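Local atomic coordinates of DegV family protein (Streptococcus agalactiae, PDB entry 3LUP), a protein that binds a long-chain fatty acid and may take part in lipid transport or fatty acid metabolism. Residues D11-L16 and L29-I34; P62-P67 and G265-T270; F161-D166 and S188-L193. One frame throughout, in Å; residues are numbered along the deposited sequence.

How the interactions relate
Interactions 1 and 2 adjoin, their centres about 8 Å apart, while interaction 3 lies farther off, its centre about 24 Å from that of interaction 1 and 19 Å from that of interaction 2. Interaction 1 joins the carboxyl ends of strands 6-11 and 26-29 of the parallel sheet. Its second segment then leads into strand 33-34, which pairs antiparallel with strand 63-64 of interaction 2. Between the two halves of interaction 2 the chain builds, among much else, interaction 3, a pairing inside the six-stranded mixed sheet, before returning with helix 266-272. All three contacts have a residue beside the bound elaidic acid, so distant parts of the sequence together enclose a single fatty acid.

Interaction 1 of 3, residues D11-L16 and L29-I34; sequences DTSAYL and LDIPII
Asp-11 ends strand 6-11 beside Leu-29, the last residue of strand 26-29, and the two form a parallel bridge with both side chains on the same face of the sheet. Leu-29 O receives a CA-H contact from Asp-11 CA at 3.1 Å. The carboxylate of Asp-11, meanwhile, serves its own segment. CG sits between the backbone N and the carbonyl carbon, and chi2 (58°) turns OD1 to Ser-13: Ser-13 OG, 2.7 Å from Asp-11 OD1, comes on the syn side, about 21° out of the carboxylate plane, and Asp-11 OD1 uses its anti lone pair for Ser-13 N (3.1 Å). The backbone bond makes an Asx turn, while Asp-11 OD2 is occupied by Ile-92 N; aspartate suits a place where a buried carboxylate is met by several donors. Thr-12 continues the link to residues 29-31 through its backbone N and its side chain. Its N reaches Leu-29 O at 3.0 Å, a weak bond bent to 129°, and its OG1 accepts a weak bond from Ile-31 N at 3.4 Å. A threonine thus lends a hydroxyl where the sheet pairing has run out, while its CG2 rests against Asp-30 OD1. Ser-13 supplies an apolar surface as well as a hydroxyl: Ile-31 CD1 lies 3.8 Å from Ser-13 CB and 3.7 Å from Asp-11 OD1, so the isoleucine covers the turn. Ser-13 OG is further hydrogen-bonded to Thr-123. Ala-14 completes a type I turn, its N bonding to Asp-11 O. The whole is an Asx turn within a beta turn at the carboxyl ends of adjacent parallel strands in the alpha/beta part of the DegV fold, and here Ile-31 lines the elaidic acid pocket.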
loop_
_atom_site.group_PDB
_atom_site.type_symbol
_atom_site.label_atom_id
_atom_site.label_comp_id
_atom_site.label_asym_id
_atom_site.label_seq_id
_atom_site.Cartn_x
_atom_site.Cartn_y
_atom_site.Cartn_z
ATOM N N ASP A 11 1.942 -1.090 8.884
ATOM C CA ASP A 11 0.945 -0.111 9.259
ATOM C C ASP A 11 -0.374 -0.505 8.629
ATOM O O ASP A 11 -0.429 -1.431 7.839
ATOM C CB ASP A 11 1.382 1.302 8.859
ATOM C CG ASP A 11 1.820 1.391 7.400
ATOM O OD1 ASP A 11 0.995 1.057 6.499
ATOM O OD2 ASP A 11 2.995 1.789 7.165
ATOM N N THR A 12 -1.441 0.186 8.998
ATOM C CA THR A 12 -2.779 -0.186 8.562
ATOM C C THR A 12 -3.059 0.096 7.074
ATOM O O THR A 12 -4.124 -0.273 6.575
ATOM C CB THR A 12 -3.858 0.473 9.421
ATOM O OG1 THR A 12 -3.750 1.888 9.287
ATOM C CG2 THR A 12 -3.690 0.092 10.879
ATOM N N SER A 13 -2.109 0.705 6.363
ATOM C CA SER A 13 -2.258 0.900 4.920
ATOM C C SER A 13 -1.973 -0.386 4.147
ATOM O O SER A 13 -2.366 -0.521 2.996
ATOM C CB SER A 13 -1.369 2.040 4.413
ATOM O OG SER A 13 -0.046 1.594 4.115
ATOM N N ALA A 14 -1.276 -1.325 4.778
ATOM C CA ALA A 14 -1.015 -2.638 4.175
ATOM C C ALA A 14 -2.286 -3.467 4.193
ATOM O O ALA A 14 -2.984 -3.510 5.202
ATOM C CB ALA A 14 0.067 -3.347 4.932
ATOM N N TYR A 15 -2.609 -4.109 3.083
ATOM C CA TYR A 15 -3.751 -5.000 3.083
ATOM C C TYR A 15 -3.262 -6.412 3.317
ATOM O O TYR A 15 -2.626 -7.019 2.450
ATOM C CB TYR A 15 -4.554 -4.888 1.796
ATOM C CG TYR A 15 -5.822 -5.692 1.848
ATOM C CD1 TYR A 15 -7.040 -5.084 2.129
ATOM C CD2 TYR A 15 -5.808 -7.075 1.634
ATOM C CE1 TYR A 15 -8.214 -5.832 2.195
ATOM C CE2 TYR A 15 -6.965 -7.820 1.699
ATOM C CZ TYR A 15 -8.165 -7.192 1.977
ATOM O OH TYR A 15 -9.324 -7.924 2.033
ATOM N N LEU A 16 -3.561 -6.918 4.506
ATOM C CA LEU A 16 -3.015 -8.193 4.986
ATOM C C LEU A 16 -3.839 -9.404 4.555
ATOM O O LEU A 16 -5.051 -9.450 4.813
ATOM C CB LEU A 16 -2.863 -8.183 6.510
ATOM C CG LEU A 16 -1.835 -7.204 7.087
ATOM C CD1 LEU A 16 -1.835 -7.260 8.606
ATOM C CD2 LEU A 16 -0.405 -7.420 6.532
ATOM N N LEU A 29 0.924 -0.801 13.114
ATOM C CA LEU A 29 0.808 0.589 13.558
ATOM C C LEU A 29 -0.386 1.270 12.899
ATOM O O LEU A 29 -0.598 1.094 11.699
ATOM C CB LEU A 29 2.071 1.359 13.171
ATOM C CG LEU A 29 3.306 1.373 14.063
ATOM C CD1 LEU A 29 3.460 0.087 14.833
ATOM C CD2 LEU A 29 4.553 1.659 13.230
ATOM N N ASP A 30 -1.138 2.064 13.665
ATOM C CA ASP A 30 -2.287 2.794 13.120
ATOM C C ASP A 30 -1.928 4.102 12.422
ATOM O O ASP A 30 -1.066 4.852 12.880
ATOM C CB ASP A 30 -3.329 3.061 14.204
ATOM C CG ASP A 30 -3.864 1.781 14.827
ATOM O OD1 ASP A 30 -4.025 0.762 14.109
ATOM O OD2 ASP A 30 -4.116 1.791 16.053
ATOM N N ILE A 31 -2.602 4.361 11.306
ATOM C CA ILE A 31 -2.490 5.640 10.586
ATOM C C ILE A 31 -3.731 6.498 10.815
ATOM O O ILE A 31 -4.829 6.112 10.434
ATOM C CB ILE A 31 -2.255 5.442 9.058
ATOM C CG1 ILE A 31 -0.992 4.593 8.821
ATOM C CG2 ILE A 31 -2.191 6.807 8.343
ATOM C CD1 ILE A 31 -0.691 4.249 7.385
ATOM N N PRO A 32 -3.558 7.657 11.460
ATOM C CA PRO A 32 -4.680 8.557 11.703
ATOM C C PRO A 32 -5.196 9.259 10.441
ATOM O O PRO A 32 -4.422 9.591 9.542
ATOM C CB PRO A 32 -4.094 9.589 12.675
ATOM C CG PRO A 32 -2.889 8.920 13.283
ATOM C CD PRO A 32 -2.335 8.113 12.147
ATOM N N ILE A 33 -6.509 9.454 10.379
ATOM C CA ILE A 33 -7.098 10.319 9.377
ATOM C C ILE A 33 -7.626 11.587 10.059
ATOM O O ILE A 33 -8.174 11.534 11.161
ATOM C CB ILE A 33 -8.218 9.614 8.557
ATOM C CG1 ILE A 33 -9.579 9.791 9.212
ATOM C CG2 ILE A 33 -7.922 8.119 8.326
ATOM C CD1 ILE A 33 -10.701 9.648 8.239
ATOM N N ILE A 34 -7.437 12.731 9.420
ATOM C CA ILE A 34 -7.882 13.990 10.007
ATOM C C ILE A 34 -8.984 14.617 9.162
ATOM O O ILE A 34 -8.726 15.147 8.072
ATOM C CB ILE A 34 -6.721 15.010 10.193
ATOM C CG1 ILE A 34 -5.471 14.338 10.782
ATOM C CG2 ILE A 34 -7.173 16.167 11.073
ATOM C CD1 ILE A 34 -4.156 14.956 10.306
#

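Interaction 2 of 3, residues P62-P67 and G265-T270; sequences PKTSQP and GGVIAT. With ELA (Elaidic acid), chain B.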
loop_
_atom_site.group_PDB
_atom_site.type_symbol
_atom_site.label_atom_id
_atom_site.label_comp_id
_atom_site.label_asym_id
_atom_site.label_seq_id
_atom_site.Cartn_x
_atom_site.Cartn_y
_atom_site.Cartn_z
ATOM N N PRO A 62 -10.000 15.675 3.730
ATOM C CA PRO A 62 -9.303 15.060 4.851
ATOM C C PRO A 62 -7.787 14.984 4.617
ATOM O O PRO A 62 -7.317 15.082 3.468
ATOM C CB PRO A 62 -9.910 13.651 4.921
ATOM C CG PRO A 62 -11.176 13.728 4.175
ATOM C CD PRO A 62 -10.942 14.730 3.099
ATOM N N LYS A 63 -7.036 14.844 5.709
ATOM C CA LYS A 63 -5.608 14.562 5.632
ATOM C C LYS A 63 -5.309 13.285 6.406
ATOM O O LYS A 63 -6.133 12.805 7.182
ATOM C CB LYS A 63 -4.789 15.722 6.198
ATOM C CG LYS A 63 -5.124 17.077 5.619
ATOM C CD LYS A 63 -4.018 18.098 5.861
ATOM C CE LYS A 63 -2.808 17.808 4.977
ATOM N NZ LYS A 63 -2.437 19.006 4.169
ATOM N N THR A 64 -4.136 12.721 6.178
ATOM C CA THR A 64 -3.649 11.679 7.056
ATOM C C THR A 64 -2.370 12.173 7.719
ATOM O O THR A 64 -1.810 13.211 7.332
ATOM C CB THR A 64 -3.388 10.359 6.315
ATOM O OG1 THR A 64 -2.456 10.589 5.265
ATOM C CG2 THR A 64 -4.684 9.798 5.725
ATOM N N SER A 65 -1.927 11.444 8.740
ATOM C CA SER A 65 -0.652 11.722 9.374
ATOM C C SER A 65 0.093 10.419 9.506
ATOM O O SER A 65 -0.520 9.354 9.490
ATOM C CB SER A 65 -0.849 12.358 10.741
ATOM O OG SER A 65 -1.511 11.437 11.579
ATOM N N GLN A 66 1.416 10.518 9.618
ATOM C CA GLN A 66 2.296 9.372 9.799
ATOM C C GLN A 66 1.891 8.615 11.056
ATOM O O GLN A 66 1.363 9.222 11.991
ATOM C CB GLN A 66 3.743 9.847 9.931
ATOM C CG GLN A 66 4.325 10.426 8.655
ATOM C CD GLN A 66 5.607 11.205 8.881
ATOM O OE1 GLN A 66 6.531 10.750 9.575
ATOM N NE2 GLN A 66 5.678 12.385 8.284
ATOM N N PRO A 67 2.106 7.287 11.083
ATOM C CA PRO A 67 1.929 6.593 12.363
ATOM C C PRO A 67 2.870 7.179 13.415
ATOM O O PRO A 67 3.826 7.867 13.067
ATOM C CB PRO A 67 2.290 5.132 12.051
ATOM C CG PRO A 67 2.665 5.084 10.625
ATOM C CD PRO A 67 2.235 6.351 9.958
ATOM N N GLY A 265 -8.977 1.340 2.391
ATOM C CA GLY A 265 -9.522 1.949 3.606
ATOM C C GLY A 265 -9.515 3.473 3.474
ATOM O O GLY A 265 -9.225 4.000 2.403
ATOM N N GLY A 266 -9.841 4.171 4.566
ATOM C CA GLY A 266 -9.993 5.617 4.568
ATOM C C GLY A 266 -8.672 6.316 4.347
ATOM O O GLY A 266 -8.623 7.427 3.818
ATOM N N VAL A 267 -7.591 5.654 4.744
ATOM C CA VAL A 267 -6.246 6.192 4.562
ATOM C C VAL A 267 -5.971 6.487 3.081
ATOM O O VAL A 267 -5.664 7.625 2.731
ATOM C CB VAL A 267 -5.181 5.269 5.197
ATOM C CG1 VAL A 267 -3.789 5.764 4.894
ATOM C CG2 VAL A 267 -5.396 5.194 6.724
ATOM N N ILE A 268 -6.142 5.480 2.219
ATOM C CA ILE A 268 -5.895 5.608 0.775
ATOM C C ILE A 268 -7.056 6.263 0.020
ATOM O O ILE A 268 -6.825 7.020 -0.904
ATOM C CB ILE A 268 -5.490 4.250 0.152
ATOM C CG1 ILE A 268 -4.204 3.737 0.818
ATOM C CG2 ILE A 268 -5.272 4.382 -1.341
ATOM C CD1 ILE A 268 -3.910 2.260 0.616
ATOM N N ALA A 269 -8.295 6.001 0.423
ATOM C CA ALA A 269 -9.446 6.752 -0.078
ATOM C C ALA A 269 -9.239 8.279 0.063
ATOM O O ALA A 269 -9.495 9.036 -0.868
ATOM C CB ALA A 269 -10.703 6.314 0.629
ATOM N N THR A 270 -8.751 8.717 1.216
ATOM C CA THR A 270 -8.356 10.116 1.414
ATOM C C THR A 270 -7.497 10.699 0.278
ATOM O O THR A 270 -7.713 11.832 -0.139
ATOM C CB THR A 270 -7.630 10.319 2.786
ATOM O OG1 THR A 270 -8.536 10.041 3.862
ATOM C CG2 THR A 270 -7.119 11.749 2.942
HETATM C CA ELA B . 1.685 11.409 5.712
HETATM C C ELA B . 1.633 12.895 6.080
HETATM O O ELA B . 0.705 13.668 5.699
HETATM C C3 ELA B . 0.514 10.594 6.257
HETATM C C4 ELA B . 0.775 9.097 6.127
HETATM C C5 ELA B . -0.322 8.368 5.328
HETATM C C6 ELA B . -0.063 8.441 3.816
HETATM C C7 ELA B . -1.224 8.096 2.892
HETATM C C8 ELA B . -0.802 8.285 1.430
HETATM C C9 ELA B . -1.439 7.243 0.521
HETATM C C10 ELA B . -1.406 7.364 -0.956
HETATM C C11 ELA B . -2.471 6.675 -1.787
HETATM C C12 ELA B . -1.888 5.874 -2.944
HETATM C C13 ELA B . -2.033 4.372 -2.772
HETATM C C14 ELA B . -2.176 3.628 -4.093
HETATM C C15 ELA B . -2.415 2.134 -3.831
HETATM C C16 ELA B . -2.253 1.253 -5.071
HETATM C C17 ELA B . -1.109 0.260 -4.895
HETATM C C18 ELA B . -1.413 -1.097 -5.520
HETATM O OXT ELA B . 2.561 13.376 6.771
#
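Pro-62 and Thr-64 lie alongside the first turns of helix 266-272, with Pro-62 CA 6.1 Å from Thr-270 CA and Thr-64 CA 6.6 Å from Val-267 CA. This strand-on-helix contact forms part of the wall of the fatty acid pocket, and it is made by methyl groups against backbone carbonyls and apolar carbons, with no polar bond between the two segments. Thr-270 presents its methyl: CG2, anti to its backbone N, comes 3.4 Å from Pro-62 O and also packs on Pro-62 CB. Thr-64 uses its own methyl, CG2 sitting 3.8 Å from Val-267 O and close to the Val-267 and Thr-270 side chains. Threonine fits both places because one branch packs and the other bonds; Thr-64 OG1 pairs with His-271. Gly-265 occupies the N-cap position, and Gly-266 N is hydrogen-bonded to Glu-42.

The lipid runs past both segments. Its carboxylate end lies by 62-67, where Thr-64 O is 3.0 Å from ELA O and Ser-65 C is 3.3 Å from ELA C3; Arg-175 is hydrogen-bonded to the ligand as well. Farther along the tail the helix takes over, and Ile-268 CG2 comes within 3.5 Å of ELA C13; the branched aliphatic side chain of Ile-268 suits an alkyl chain. Within the helix, Gly-266 O accepts two bonds from one residue: Thr-270 N and Thr-270 OG1, the latter 2.6 Å from Gly-266 O, arrive from opposite faces of the carbonyl plane, and that hydroxyl is also hydrogen-bonded to Tyr-51 OH.

Interaction 3 of 3, residues F161-D166 and S188-L193; sequences FIVVND and SIKPVL
Ile-162 and Leu-193 form a hydrogen-bonded antiparallel pair. Ile-162 N donates to Leu-193 O at 2.8 Å, and Leu-193 N returns a bond to Ile-162 O at 2.9 Å. Where the next direct bond would fall, a water takes over: it accepts from Val-164 N at 3.0 Å and donates to Pro-191 O at 2.7 Å. Proline has no N-H to give, but its carbonyl still serves, and the water bridges two segments as they part.

Apolar contacts cover both faces. On one, the beta-branched Val-163 and Val-192 meet, Val-163 CG2 lying 4.2 Å from Val-192 CG2, while Val-192 CG1 lies in the plane of the Phe-161 ring, at its edge, 3.9 Å from Phe-161 CD1. Leu-217 of helix 210-224 covers these three residues. On the other, Ile-162 and Leu-193 stand side by side, and Val-164 CG1 reaches Leu-193 CD1; Leu-170 of helix 168-173 packs on both Val-164 and Leu-193.

Lys-190 contributes its aliphatic stem. Bent at chi2 (-82°), the chain crosses Val-163 at about a right angle, and Lys-190 CD passes 3.7 Å from Val-164 O; the methylenes of this long, flexible residue lie against Val-163 CG1 and the Val-164 carbonyl, while NZ ends near Asn-165 O.

This is a pairing of neighbouring antiparallel strands joined through helices, set within the six-stranded mixed sheet of the DegV fold, and Ile-162 on its Leu-193 face touches the bound elaidic acid.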
loop_
_atom_site.group_PDB
_atom_site.type_symbol
_atom_site.label_atom_id
_atom_site.label_comp_id
_atom_site.label_asym_id
_atom_site.label_seq_id
_atom_site.Cartn_x
_atom_site.Cartn_y
_atom_site.Cartn_z
ATOM N N PHE A 161 -0.636 0.180 -10.255
ATOM C CA PHE A 161 -1.228 1.075 -11.243
ATOM C C PHE A 161 -2.628 1.508 -10.810
ATOM O O PHE A 161 -3.357 0.727 -10.222
ATOM C CB PHE A 161 -1.256 0.386 -12.605
ATOM C CG PHE A 161 0.095 0.338 -13.288
ATOM C CD1 PHE A 161 0.354 1.138 -14.412
ATOM C CD2 PHE A 161 1.110 -0.484 -12.809
ATOM C CE1 PHE A 161 1.600 1.120 -15.045
ATOM C CE2 PHE A 161 2.365 -0.516 -13.449
ATOM C CZ PHE A 161 2.607 0.294 -14.569
ATOM N N ILE A 162 -2.992 2.753 -11.106
ATOM C CA ILE A 162 -4.215 3.361 -10.577
ATOM C C ILE A 162 -4.927 4.199 -11.619
ATOM O O ILE A 162 -4.298 4.872 -12.424
ATOM C CB ILE A 162 -3.930 4.330 -9.381
ATOM C CG1 ILE A 162 -2.753 3.849 -8.513
ATOM C CG2 ILE A 162 -5.204 4.571 -8.549
ATOM C CD1 ILE A 162 -1.982 5.002 -7.861
ATOM N N VAL A 163 -6.246 4.167 -11.585
ATOM C CA VAL A 163 -7.042 5.099 -12.356
ATOM C C VAL A 163 -8.058 5.671 -11.400
ATOM O O VAL A 163 -8.836 4.932 -10.798
ATOM C CB VAL A 163 -7.745 4.441 -13.555
ATOM C CG1 VAL A 163 -8.804 5.389 -14.152
ATOM C CG2 VAL A 163 -6.719 4.029 -14.595
ATOM N N VAL A 164 -8.026 6.986 -11.239
ATOM C CA VAL A 164 -8.865 7.622 -10.245
ATOM C C VAL A 164 -10.101 8.243 -10.890
ATOM O O VAL A 164 -10.149 8.462 -12.113
ATOM C CB VAL A 164 -8.078 8.636 -9.354
ATOM C CG1 VAL A 164 -6.908 7.948 -8.690
ATOM C CG2 VAL A 164 -7.619 9.851 -10.152
ATOM N N ASN A 165 -11.104 8.514 -10.068
ATOM C CA ASN A 165 -12.278 9.154 -10.582
ATOM C C ASN A 165 -12.077 10.664 -10.692
ATOM O O ASN A 165 -12.391 11.275 -11.721
ATOM C CB ASN A 165 -13.494 8.800 -9.758
ATOM C CG ASN A 165 -14.756 9.116 -10.477
ATOM O OD1 ASN A 165 -15.648 9.767 -9.930
ATOM N ND2 ASN A 165 -14.842 8.688 -11.741
ATOM N N ASP A 166 -11.534 11.263 -9.637
ATOM C CA ASP A 166 -11.197 12.678 -9.677
ATOM C C ASP A 166 -9.866 12.957 -8.990
ATOM O O ASP A 166 -9.567 12.433 -7.909
ATOM C CB ASP A 166 -12.337 13.549 -9.115
ATOM C CG ASP A 166 -12.295 13.683 -7.596
ATOM O OD1 ASP A 166 -12.175 12.630 -6.921
ATOM O OD2 ASP A 166 -12.386 14.840 -7.099
ATOM N N SER A 188 -9.429 16.699 -18.193
ATOM C CA SER A 188 -10.398 16.244 -19.191
ATOM C C SER A 188 -10.282 14.786 -19.585
ATOM O O SER A 188 -11.045 14.303 -20.418
ATOM C CB SER A 188 -10.271 17.081 -20.455
ATOM O OG SER A 188 -11.037 18.258 -20.315
ATOM N N ILE A 189 -9.322 14.082 -19.006
ATOM C CA ILE A 189 -8.996 12.744 -19.480
ATOM C C ILE A 189 -8.925 11.751 -18.309
ATOM O O ILE A 189 -9.154 12.125 -17.163
ATOM C CB ILE A 189 -7.690 12.765 -20.339
ATOM C CG1 ILE A 189 -6.496 13.229 -19.502
ATOM C CG2 ILE A 189 -7.844 13.669 -21.580
ATOM C CD1 ILE A 189 -5.180 12.641 -19.960
ATOM N N LYS A 190 -8.630 10.489 -18.602
ATOM C CA LYS A 190 -8.547 9.449 -17.571
ATOM C C LYS A 190 -7.151 8.825 -17.574
ATOM O O LYS A 190 -6.940 7.768 -18.179
ATOM C CB LYS A 190 -9.639 8.386 -17.778
ATOM C CG LYS A 190 -11.006 8.747 -17.189
ATOM C CD LYS A 190 -11.058 8.445 -15.676
ATOM C CE LYS A 190 -12.399 8.803 -15.016
ATOM N NZ LYS A 190 -13.015 10.102 -15.448
ATOM N N PRO A 191 -6.177 9.489 -16.917
ATOM C CA PRO A 191 -4.789 9.010 -16.943
ATOM C C PRO A 191 -4.583 7.744 -16.133
ATOM O O PRO A 191 -5.259 7.521 -15.126
ATOM C CB PRO A 191 -4.029 10.146 -16.282
ATOM C CG PRO A 191 -5.044 10.788 -15.373
ATOM C CD PRO A 191 -6.313 10.737 -16.134
ATOM N N VAL A 192 -3.658 6.917 -16.600
ATOM C CA VAL A 192 -3.165 5.769 -15.858
ATOM C C VAL A 192 -1.930 6.224 -15.079
ATOM O O VAL A 192 -0.989 6.814 -15.645
ATOM C CB VAL A 192 -2.793 4.589 -16.800
ATOM C CG1 VAL A 192 -2.410 3.357 -16.004
ATOM C CG2 VAL A 192 -3.931 4.255 -17.737
ATOM N N LEU A 193 -1.954 5.955 -13.778
ATOM C CA LEU A 193 -0.882 6.348 -12.866
ATOM C C LEU A 193 -0.222 5.112 -12.321
ATOM O O LEU A 193 -0.825 4.044 -12.311
ATOM C CB LEU A 193 -1.449 7.173 -11.713
ATOM C CG LEU A 193 -2.352 8.339 -12.126
ATOM C CD1 LEU A 193 -3.214 8.800 -10.982
ATOM C CD2 LEU A 193 -1.522 9.470 -12.673
HETATM O O HOH W 1 -6.276 8.731 -12.911
#